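Protein Amuc_1100 (Akkermansia muciniphila, PDB 6KNY) is of unknown molecular function, but is probably held in the bacterial membrane by a transmembrane helix absent from this construct. Local coordinates at residues G121-A126 with T171-E176. Sequence-based numbering, arbitrary orientation.
Sequences GFELKA and TPMPLE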
loop_
_atom_site.group_PDB
_atom_site.type_symbol
_atom_site.label_atom_id
_atom_site.label_comp_id
_atom_site.label_asym_id
_atom_site.label_seq_id
_atom_site.Cartn_x
_atom_site.Cartn_y
_atom_site.Cartn_z
ATOM N N GLY A 121 -0.395 -11.443 -0.477
ATOM C CA GLY A 121 -1.798 -11.092 -0.283
ATOM C C GLY A 121 -1.995 -10.136 0.874
ATOM O O GLY A 121 -2.842 -9.249 0.822
ATOM N N PHE A 122 -1.212 -10.310 1.940
ATOM C CA PHE A 122 -1.208 -9.330 3.019
ATOM C C PHE A 122 -0.771 -7.972 2.489
ATOM O O PHE A 122 -1.430 -6.961 2.732
ATOM C CB PHE A 122 -0.272 -9.776 4.147
ATOM C CG PHE A 122 0.072 -8.673 5.113
ATOM C CD1 PHE A 122 -0.815 -8.321 6.127
ATOM C CD2 PHE A 122 1.257 -7.961 4.991
ATOM C CE1 PHE A 122 -0.510 -7.285 7.009
ATOM C CE2 PHE A 122 1.564 -6.938 5.873
ATOM C CZ PHE A 122 0.692 -6.603 6.878
ATOM N N GLU A 123 0.336 -7.940 1.743
ATOM C CA GLU A 123 0.862 -6.670 1.238
ATOM C C GLU A 123 -0.104 -6.021 0.260
ATOM O O GLU A 123 -0.333 -4.807 0.304
ATOM C CB GLU A 123 2.228 -6.881 0.583
ATOM C CG GLU A 123 2.935 -5.572 0.335
ATOM C CD GLU A 123 4.332 -5.740 -0.210
ATOM O OE1 GLU A 123 4.606 -6.766 -0.871
ATOM O OE2 GLU A 123 5.149 -4.822 0.006
ATOM N N LEU A 124 -0.695 -6.823 -0.626
ATOM C CA LEU A 124 -1.682 -6.298 -1.562
ATOM C C LEU A 124 -2.905 -5.743 -0.838
ATOM O O LEU A 124 -3.415 -4.677 -1.199
ATOM C CB LEU A 124 -2.079 -7.401 -2.544
ATOM C CG LEU A 124 -3.276 -7.135 -3.470
ATOM C CD1 LEU A 124 -3.131 -5.804 -4.225
ATOM C CD2 LEU A 124 -3.494 -8.313 -4.438
ATOM N N LYS A 125 -3.401 -6.451 0.184
ATOM C CA LYS A 125 -4.583 -5.947 0.888
ATOM C C LYS A 125 -4.282 -4.638 1.603
ATOM O O LYS A 125 -5.115 -3.722 1.603
ATOM C CB LYS A 125 -5.120 -6.987 1.885
ATOM C CG LYS A 125 -5.876 -8.129 1.205
ATOM C CD LYS A 125 -7.421 -8.089 1.412
ATOM C CE LYS A 125 -8.165 -9.367 0.967
ATOM N NZ LYS A 125 -9.312 -9.162 0.017
ATOM N N ALA A 126 -3.086 -4.513 2.197
ATOM C CA ALA A 126 -2.723 -3.279 2.891
ATOM C C ALA A 126 -2.552 -2.114 1.913
ATOM O O ALA A 126 -3.050 -1.001 2.159
ATOM C CB ALA A 126 -1.438 -3.492 3.701
ATOM N N THR A 171 8.499 -7.642 10.132
ATOM C CA THR A 171 9.192 -7.582 8.850
ATOM C C THR A 171 8.705 -6.337 8.131
ATOM O O THR A 171 7.489 -6.190 7.923
ATOM C CB THR A 171 8.914 -8.814 7.995
ATOM O OG1 THR A 171 9.443 -9.973 8.646
ATOM C CG2 THR A 171 9.502 -8.646 6.550
ATOM N N PRO A 172 9.586 -5.396 7.803
ATOM C CA PRO A 172 9.154 -4.199 7.079
ATOM C C PRO A 172 9.004 -4.514 5.606
ATOM O O PRO A 172 9.811 -5.251 5.029
ATOM C CB PRO A 172 10.313 -3.213 7.299
ATOM C CG PRO A 172 11.543 -4.123 7.355
ATOM C CD PRO A 172 11.044 -5.438 8.024
ATOM N N MET A 173 7.999 -3.912 4.975
ATOM C CA MET A 173 7.780 -4.126 3.545
ATOM C C MET A 173 7.811 -2.793 2.813
ATOM O O MET A 173 6.894 -1.973 2.992
ATOM C CB MET A 173 6.460 -4.857 3.310
ATOM C CG MET A 173 6.425 -6.230 4.006
ATOM S SD MET A 173 4.883 -7.096 3.692
ATOM C CE MET A 173 5.139 -8.654 4.567
ATOM N N PRO A 174 8.817 -2.526 1.971
ATOM C CA PRO A 174 8.978 -1.177 1.407
ATOM C C PRO A 174 8.014 -0.906 0.270
ATOM O O PRO A 174 7.617 -1.813 -0.470
ATOM C CB PRO A 174 10.428 -1.176 0.906
ATOM C CG PRO A 174 10.669 -2.614 0.537
ATOM C CD PRO A 174 9.887 -3.445 1.540
ATOM N N LEU A 175 7.621 0.365 0.153
ATOM C CA LEU A 175 6.980 0.859 -1.058
ATOM C C LEU A 175 7.130 2.370 -1.133
ATOM O O LEU A 175 7.414 3.046 -0.134
ATOM C CB LEU A 175 5.502 0.472 -1.114
ATOM C CG LEU A 175 4.599 1.079 -0.053
ATOM C CD1 LEU A 175 3.232 1.398 -0.685
ATOM C CD2 LEU A 175 4.445 0.085 1.125
ATOM N N GLU A 176 6.895 2.895 -2.330
ATOM C CA GLU A 176 6.914 4.329 -2.582
ATOM C C GLU A 176 5.626 4.704 -3.286
ATOM O O GLU A 176 5.177 3.988 -4.183
ATOM C CB GLU A 176 8.084 4.746 -3.490
ATOM C CG GLU A 176 9.462 4.300 -3.058
ATOM C CD GLU A 176 10.530 4.756 -4.065
ATOM O OE1 GLU A 176 10.239 5.661 -4.882
ATOM O OE2 GLU A 176 11.644 4.194 -4.052
HETATM O O HOH W 1 7.590 -4.474 -0.656
#
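Met173 reaches from strand 170-181 to helix 117-134 and lays its thioether against Phe122 and Glu123, neighbours on the helix. Its chain is fully extended beyond CG (chi2 -179°), a shape that carries sulfur and methyl the whole way from strand to helix. Phe122 holds CG anti to its own backbone N (chi1 165°), which turns a ring edge to the sulfur: SD lies almost in the ring plane, 3.9 Å from Phe122 CD2, while Met173 CE sits 4.0 Å from that same carbon. In this Met-aromatic contact the polarisable sulfur meets the slightly positive ring hydrogens. The ring also packs edge-to-face with His275 and touches Leu65 and Leu273, so an alanine in place of Phe122 would probably take away the ring edge that meets the Met173 sulfur and open a gap beside Leu273. Glu123 runs obliquely past the same sulfur, its CB 4.1 Å from Met173 SD. Its extended chain brings the carboxylate to the strand, where OE2 lies 3.6 Å from Met173 CB. A water lies in hydrogen-bonding position to two acceptors that could not bond directly, 2.6 Å from Glu123 OE2 and 2.7 Å from Pro174 O. Arg147 forms a salt bridge with Glu123 OE1, so the buried carboxylate is probably ionised. Helix and sheet are thus joined by a polarisable thioether and a carboxylate whose charge is balanced by Arg147 and which a water links to the strand.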